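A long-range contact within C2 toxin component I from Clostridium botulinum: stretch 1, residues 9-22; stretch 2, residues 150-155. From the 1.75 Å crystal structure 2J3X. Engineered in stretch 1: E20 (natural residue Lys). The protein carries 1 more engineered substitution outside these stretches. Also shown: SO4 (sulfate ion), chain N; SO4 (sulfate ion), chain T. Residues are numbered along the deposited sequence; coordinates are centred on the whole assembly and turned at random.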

ATOM      1  N   ASP A   9       6.209 -26.582  -7.452  1.00 12.90           N
ATOM      2  CA  ASP A   9       7.482 -26.141  -6.840  1.00 13.67           C
ATOM      3  C   ASP A   9       8.596 -26.575  -7.770  1.00 14.46           C
ATOM      4  O   ASP A   9       8.961 -27.760  -7.788  1.00 13.77           O
ATOM      5  CB  ASP A   9       7.647 -26.725  -5.433  1.00 14.67           C
ATOM      6  CG  ASP A   9       8.902 -26.243  -4.729  1.00 16.33           C
ATOM      7  OD1 ASP A   9       9.790 -25.649  -5.374  1.00 12.95           O
ATOM      8  OD2 ASP A   9       9.028 -26.475  -3.501  1.00 22.24           O
ATOM      9  N   PHE A  10       9.094 -25.621  -8.544  1.00 12.45           N
ATOM     10  CA  PHE A  10      10.175 -25.858  -9.507  1.00 11.74           C
ATOM     11  C   PHE A  10      11.532 -25.479  -8.949  1.00 11.18           C
ATOM     12  O   PHE A  10      12.524 -25.521  -9.670  1.00 11.40           O
ATOM     13  CB  PHE A  10       9.874 -25.154 -10.835  1.00 11.26           C
ATOM     14  CG  PHE A  10       8.835 -25.859 -11.624  1.00 12.16           C
ATOM     15  CD1 PHE A  10       9.159 -27.055 -12.287  1.00 14.93           C
ATOM     16  CD2 PHE A  10       7.505 -25.386 -11.684  1.00 13.02           C
ATOM     17  CE1 PHE A  10       8.181 -27.786 -12.989  1.00 10.82           C
ATOM     18  CE2 PHE A  10       6.521 -26.148 -12.410  1.00 12.94           C
ATOM     19  CZ  PHE A  10       6.888 -27.308 -13.048  1.00 12.69           C
ATOM     20  N   ILE A  11      11.611 -25.178  -7.647  1.00 11.75           N
ATOM     21  CA  ILE A  11      12.915 -24.794  -7.120  1.00 12.05           C
ATOM     22  C   ILE A  11      13.828 -26.010  -7.096  1.00 10.52           C
ATOM     23  O   ILE A  11      13.424 -27.071  -6.602  1.00 11.44           O
ATOM     24  CB  ILE A  11      12.823 -24.175  -5.706  1.00 11.93           C
ATOM     25  CG1 ILE A  11      11.999 -22.864  -5.816  1.00 10.62           C
ATOM     26  CG2 ILE A  11      14.243 -23.937  -5.116  1.00 14.75           C
ATOM     27  CD1 ILE A  11      11.520 -22.343  -4.408  1.00 13.30           C
ATOM     28  N   ASN A  12      15.010 -25.852  -7.698  1.00 11.67           N
ATOM     29  CA  ASN A  12      15.983 -26.942  -7.768  1.00 12.55           C
ATOM     30  C   ASN A  12      15.618 -28.046  -8.761  1.00 13.71           C
ATOM     31  O   ASN A  12      16.237 -29.079  -8.746  1.00 13.62           O
ATOM     32  CB  ASN A  12      16.332 -27.537  -6.364  1.00 11.68           C
ATOM     33  CG  ASN A  12      17.747 -28.139  -6.325  1.00 13.30           C
ATOM     34  OD1 ASN A  12      18.684 -27.551  -6.901  1.00 13.88           O
ATOM     35  ND2 ASN A  12      17.929 -29.300  -5.687  1.00 13.59           N
ATOM     36  N   LYS A  13      14.647 -27.791  -9.644  1.00 13.09           N
ATOM     37  CA  LYS A  13      14.332 -28.703 -10.754  1.00 14.46           C
ATOM     38  C   LYS A  13      14.910 -28.152 -12.049  1.00 13.30           C
ATOM     39  O   LYS A  13      15.168 -26.946 -12.150  1.00 13.54           O
ATOM     40  CB  LYS A  13      12.820 -28.881 -10.912  1.00 13.28           C
ATOM     41  CG  LYS A  13      12.176 -29.557  -9.681  1.00 15.31           C
ATOM     42  CD  LYS A  13      10.706 -29.806 -10.012  1.00 16.99           C
ATOM     43  CE  LYS A  13       9.904 -30.589  -8.953  1.00 19.42           C
ATOM     44  NZ  LYS A  13       8.345 -30.437  -9.085  1.00 20.49           N
ATOM     45  N   PRO A  14      15.069 -29.010 -13.069  1.00 13.26           N
ATOM     46  CA  PRO A  14      15.608 -28.480 -14.314  1.00 13.46           C
ATOM     47  C   PRO A  14      14.778 -27.311 -14.889  1.00 13.25           C
ATOM     48  O   PRO A  14      13.540 -27.383 -14.932  1.00 13.16           O
ATOM     49  CB  PRO A  14      15.556 -29.686 -15.256  1.00 12.47           C
ATOM     50  CG  PRO A  14      15.746 -30.891 -14.293  1.00 13.59           C
ATOM     51  CD  PRO A  14      14.850 -30.482 -13.121  1.00 13.04           C
ATOM     52  N   GLU A  15      15.437 -26.262 -15.353  1.00 15.91           N
ATOM     53  CA  GLU A  15      14.716 -25.136 -15.962  1.00 16.37           C
ATOM     54  C   GLU A  15      13.809 -25.557 -17.124  1.00 16.64           C
ATOM     55  O   GLU A  15      12.738 -24.986 -17.326  1.00 14.82           O
ATOM     56  CB  GLU A  15      15.715 -24.017 -16.396  1.00 19.10           C
ATOM     57  CG  GLU A  15      15.268 -23.030 -17.472  1.00 22.78           C
ATOM     58  CD  GLU A  15      14.087 -22.097 -17.114  1.00 30.65           C
ATOM     59  OE1 GLU A  15      13.560 -22.094 -15.979  1.00 30.40           O
ATOM     60  OE2 GLU A  15      13.625 -21.372 -18.035  1.00 33.18           O
ATOM     61  N   SER A  16      14.226 -26.550 -17.899  1.00 14.94           N
ATOM     62  CA  SER A  16      13.414 -27.012 -19.014  1.00 15.23           C
ATOM     63  C   SER A  16      12.052 -27.546 -18.564  1.00 13.65           C
ATOM     64  O   SER A  16      11.049 -27.435 -19.297  1.00 14.16           O
ATOM     65  CB  SER A  16      14.147 -28.125 -19.784  1.00 15.90           C
ATOM     66  OG  SER A  16      14.335 -29.287 -18.973  1.00 17.78           O
ATOM     67  N   GLU A  17      12.017 -28.136 -17.383  1.00 13.01           N
ATOM     68  CA  GLU A  17      10.759 -28.611 -16.873  1.00 11.87           C
ATOM     69  C   GLU A  17       9.843 -27.475 -16.420  1.00 11.28           C
ATOM     70  O   GLU A  17       8.635 -27.524 -16.674  1.00 11.54           O
ATOM     71  CB  GLU A  17      10.981 -29.573 -15.740  1.00 11.42           C
ATOM     72  CG  GLU A  17      11.649 -30.922 -16.225  1.00 11.31           C
ATOM     73  CD  GLU A  17      12.091 -31.799 -15.061  1.00 13.93           C
ATOM     74  OE1 GLU A  17      11.538 -31.698 -13.940  1.00 14.13           O
ATOM     75  OE2 GLU A  17      13.030 -32.637 -15.244  1.00 15.21           O
ATOM     76  N   ALA A  18      10.396 -26.470 -15.763  1.00 10.21           N
ATOM     77  CA  ALA A  18       9.578 -25.264 -15.441  1.00 11.13           C
ATOM     78  C   ALA A  18       9.114 -24.622 -16.726  1.00 10.96           C
ATOM     79  O   ALA A  18       7.961 -24.199 -16.835  1.00 11.63           O
ATOM     80  CB  ALA A  18      10.451 -24.237 -14.689  1.00 11.74           C
ATOM     81  N   LYS A  19      10.013 -24.548 -17.730  1.00 12.19           N
ATOM     82  CA  LYS A  19       9.655 -23.845 -18.958  1.00 13.34           C
ATOM     83  C   LYS A  19       8.492 -24.567 -19.664  1.00 12.89           C
ATOM     84  O   LYS A  19       7.539 -23.915 -20.101  1.00 13.64           O
ATOM     85  CB  LYS A  19      10.850 -23.748 -19.902  1.00 15.40           C
ATOM     86  CG  LYS A  19      10.537 -22.840 -21.079  1.00 21.77           C
ATOM     87  CD  LYS A  19      11.699 -22.785 -22.023  1.00 32.52           C
ATOM     88  CE  LYS A  19      12.140 -21.373 -22.168  1.00 36.12           C
ATOM     89  NZ  LYS A  19      12.793 -21.046 -20.862  1.00 40.73           N
ATOM     90  N   GLU A  20       8.555 -25.898 -19.744  1.00 11.55           N
ATOM     91  CA  GLU A  20       7.510 -26.588 -20.509  1.00 12.65           C
ATOM     92  C   GLU A  20       6.174 -26.570 -19.759  1.00 11.33           C
ATOM     93  O   GLU A  20       5.094 -26.500 -20.384  1.00 11.57           O
ATOM     94  CB  GLU A  20       7.946 -28.004 -20.897  1.00 13.64           C
ATOM     95  CG  GLU A  20       8.055 -28.950 -19.747  1.00 13.73           C
ATOM     96  CD  GLU A  20       8.951 -30.155 -20.072  1.00 16.42           C
ATOM     97  OE1 GLU A  20       9.213 -30.403 -21.236  1.00 14.93           O
ATOM     98  OE2 GLU A  20       9.348 -30.854 -19.130  1.00 14.87           O
ATOM     99  N   TRP A  21       6.244 -26.570 -18.431  1.00 11.65           N
ATOM    100  CA  TRP A  21       5.034 -26.390 -17.592  1.00 10.81           C
ATOM    101  C   TRP A  21       4.455 -25.018 -17.880  1.00 11.32           C
ATOM    102  O   TRP A  21       3.245 -24.875 -18.106  1.00 12.95           O
ATOM    103  CB  TRP A  21       5.423 -26.473 -16.106  1.00 10.99           C
ATOM    104  CG  TRP A  21       4.257 -26.364 -15.144  1.00 10.12           C
ATOM    105  CD1 TRP A  21       3.466 -27.373 -14.665  1.00 12.80           C
ATOM    106  CD2 TRP A  21       3.748 -25.144 -14.578  1.00 14.40           C
ATOM    107  NE1 TRP A  21       2.500 -26.843 -13.791  1.00 11.73           N
ATOM    108  CE2 TRP A  21       2.675 -25.480 -13.739  1.00 10.80           C
ATOM    109  CE3 TRP A  21       4.166 -23.807 -14.635  1.00 12.70           C
ATOM    110  CZ2 TRP A  21       1.947 -24.495 -13.008  1.00 13.00           C
ATOM    111  CZ3 TRP A  21       3.454 -22.836 -13.913  1.00 13.19           C
ATOM    112  CH2 TRP A  21       2.361 -23.196 -13.101  1.00 11.13           C
ATOM    113  N   GLY A  22       5.307 -24.000 -17.850  1.00 12.86           N
ATOM    114  CA  GLY A  22       4.887 -22.605 -18.159  1.00 11.02           C
ATOM    115  C   GLY A  22       4.199 -22.505 -19.499  1.00 13.03           C
ATOM    116  O   GLY A  22       3.149 -21.926 -19.607  1.00 12.91           O
ATOM    117  N   GLY A 150       8.278 -15.854  -9.008  1.00 13.05           N
ATOM    118  CA  GLY A 150       9.311 -16.561  -9.817  1.00 11.29           C
ATOM    119  C   GLY A 150       9.384 -18.011  -9.353  1.00 11.56           C
ATOM    120  O   GLY A 150       9.351 -18.279  -8.164  1.00 10.98           O
ATOM    121  N   LEU A 151       9.443 -18.949 -10.304  1.00 11.34           N
ATOM    122  CA  LEU A 151       9.271 -20.346  -9.935  1.00 11.44           C
ATOM    123  C   LEU A 151      10.557 -21.093  -9.680  1.00 10.88           C
ATOM    124  O   LEU A 151      10.516 -22.193  -9.119  1.00 11.71           O
ATOM    125  CB  LEU A 151       8.456 -21.116 -10.998  1.00 11.00           C
ATOM    126  CG  LEU A 151       7.026 -20.565 -11.083  1.00 12.36           C
ATOM    127  CD1 LEU A 151       6.250 -21.327 -12.163  1.00 14.83           C
ATOM    128  CD2 LEU A 151       6.308 -20.624  -9.751  1.00 12.03           C
ATOM    129  N   ASN A 152      11.695 -20.517 -10.059  1.00 11.36           N
ATOM    130  CA  ASN A 152      12.954 -21.185  -9.733  1.00 12.45           C
ATOM    131  C   ASN A 152      14.084 -20.181  -9.529  1.00 12.79           C
ATOM    132  O   ASN A 152      13.840 -18.949  -9.615  1.00 11.99           O
ATOM    133  CB  ASN A 152      13.336 -22.269 -10.777  1.00 13.33           C
ATOM    134  CG  ASN A 152      13.610 -21.695 -12.161  1.00 14.71           C
ATOM    135  OD1 ASN A 152      14.068 -20.558 -12.290  1.00 13.65           O
ATOM    136  ND2 ASN A 152      13.310 -22.472 -13.217  1.00 13.10           N
ATOM    137  N   ASP A 153      15.298 -20.680  -9.264  1.00 13.51           N
ATOM    138  CA  ASP A 153      16.351 -19.706  -8.845  1.00 15.48           C
ATOM    139  C   ASP A 153      16.818 -18.813  -9.995  1.00 17.08           C
ATOM    140  O   ASP A 153      17.561 -17.848  -9.751  1.00 16.62           O
ATOM    141  CB  ASP A 153      17.554 -20.377  -8.177  1.00 15.23           C
ATOM    142  CG  ASP A 153      17.242 -20.937  -6.825  1.00 17.71           C
ATOM    143  OD1 ASP A 153      16.078 -20.926  -6.363  1.00 15.89           O
ATOM    144  OD2 ASP A 153      18.218 -21.425  -6.207  1.00 20.99           O
ATOM    145  N   ASN A 154      16.419 -19.115 -11.239  1.00 17.40           N
ATOM    146  CA  ASN A 154      16.711 -18.205 -12.348  1.00 18.05           C
ATOM    147  C   ASN A 154      16.041 -16.853 -12.155  1.00 18.58           C
ATOM    148  O   ASN A 154      16.448 -15.854 -12.775  1.00 20.16           O
ATOM    149  CB  ASN A 154      16.311 -18.810 -13.704  1.00 18.48           C
ATOM    150  CG  ASN A 154      17.268 -19.883 -14.151  1.00 22.32           C
ATOM    151  OD1 ASN A 154      18.327 -20.074 -13.546  1.00 26.42           O
ATOM    152  ND2 ASN A 154      16.899 -20.618 -15.179  1.00 20.89           N
ATOM    153  N   SER A 155      15.027 -16.818 -11.281  1.00 16.84           N
ATOM    154  CA  SER A 155      14.314 -15.600 -10.989  1.00 17.72           C
ATOM    155  C   SER A 155      15.061 -14.699 -10.030  1.00 17.67           C
ATOM    156  O   SER A 155      14.729 -13.534  -9.958  1.00 19.31           O
ATOM    157  CB  SER A 155      12.920 -15.882 -10.430  1.00 17.54           C
ATOM    158  OG  SER A 155      12.094 -16.391 -11.479  1.00 17.50           O
TER
HETATM  159  S   SO4 N1444      17.997 -27.752 -17.854  1.00 36.15           S
HETATM  160  O1  SO4 N1444      18.810 -28.750 -18.536  1.00 39.50           O
HETATM  161  O2  SO4 N1444      16.648 -28.207 -18.144  1.00 37.82           O
HETATM  162  O3  SO4 N1444      18.358 -27.790 -16.422  1.00 37.83           O
HETATM  163  O4  SO4 N1444      18.271 -26.452 -18.431  1.00 38.49           O
HETATM  164  S   SO4 T1450      -1.307 -27.537 -12.596  1.00 73.74           S
HETATM  165  O1  SO4 T1450      -1.750 -28.062 -13.890  1.00 73.50           O
HETATM  166  O2  SO4 T1450      -2.100 -28.200 -11.562  1.00 74.71           O
HETATM  167  O3  SO4 T1450       0.118 -27.849 -12.403  1.00 72.71           O
HETATM  168  O4  SO4 T1450      -1.550 -26.093 -12.510  1.00 73.01           O
HETATM  169  O   HOH W   1       8.143 -23.119  -8.030  1.00 12.54           O
HETATM  170  O   HOH W   2      12.819 -25.346 -12.505  1.00 13.66           O
HETATM  171  O   HOH W   3      16.052 -23.474  -8.799  1.00 14.40           O
HETATM  172  O   HOH W   4      18.303 -24.184  -7.462  1.00 27.94           O

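Stretch 2 lies against the F10–K13 turn of stretch 1 and the helix that follows it, burying 396 Å² in total, and its only direct hydrogen bond to them is made by N152. G150 adds almost nothing. The contact begins at L151, whose extended side chain (chi1 m, chi2 t) places L151 CD1 3.6 Å from CZ3 of W21 and 4.3 Å from CD2 of F10; a branched aliphatic residue suits this buried site, where one methyl touches two aromatic rings. L151 O lies 3.4 Å from F10 C, and water 1 links the two backbones, accepting from F10 N (2.7 Å) and donating to L151 O (2.8 Å).

N152, also buried, uses both ends of its amide. N152 ND2 donates to E15 OE1 (2.8 Å, 160°) and to water 2 (3.0 Å), and packs 3.7 Å from CB of A18, whose small side chain points toward stretch 2. OD1 of N152 accepts from N154 N (3.0 Å), bracing the short 3-10 segment that follows.

At D153, water 3 accepts from both D153 N (2.9 Å) and N12 N (2.8 Å), while D153 OD1, hydrogen-bonded elsewhere in the structure, approaches I11 CG2 at 3.7 Å. N154 points toward stretch 1, so its amide packs on aliphatic E15 CG, 3.7 Å from N154 ND2.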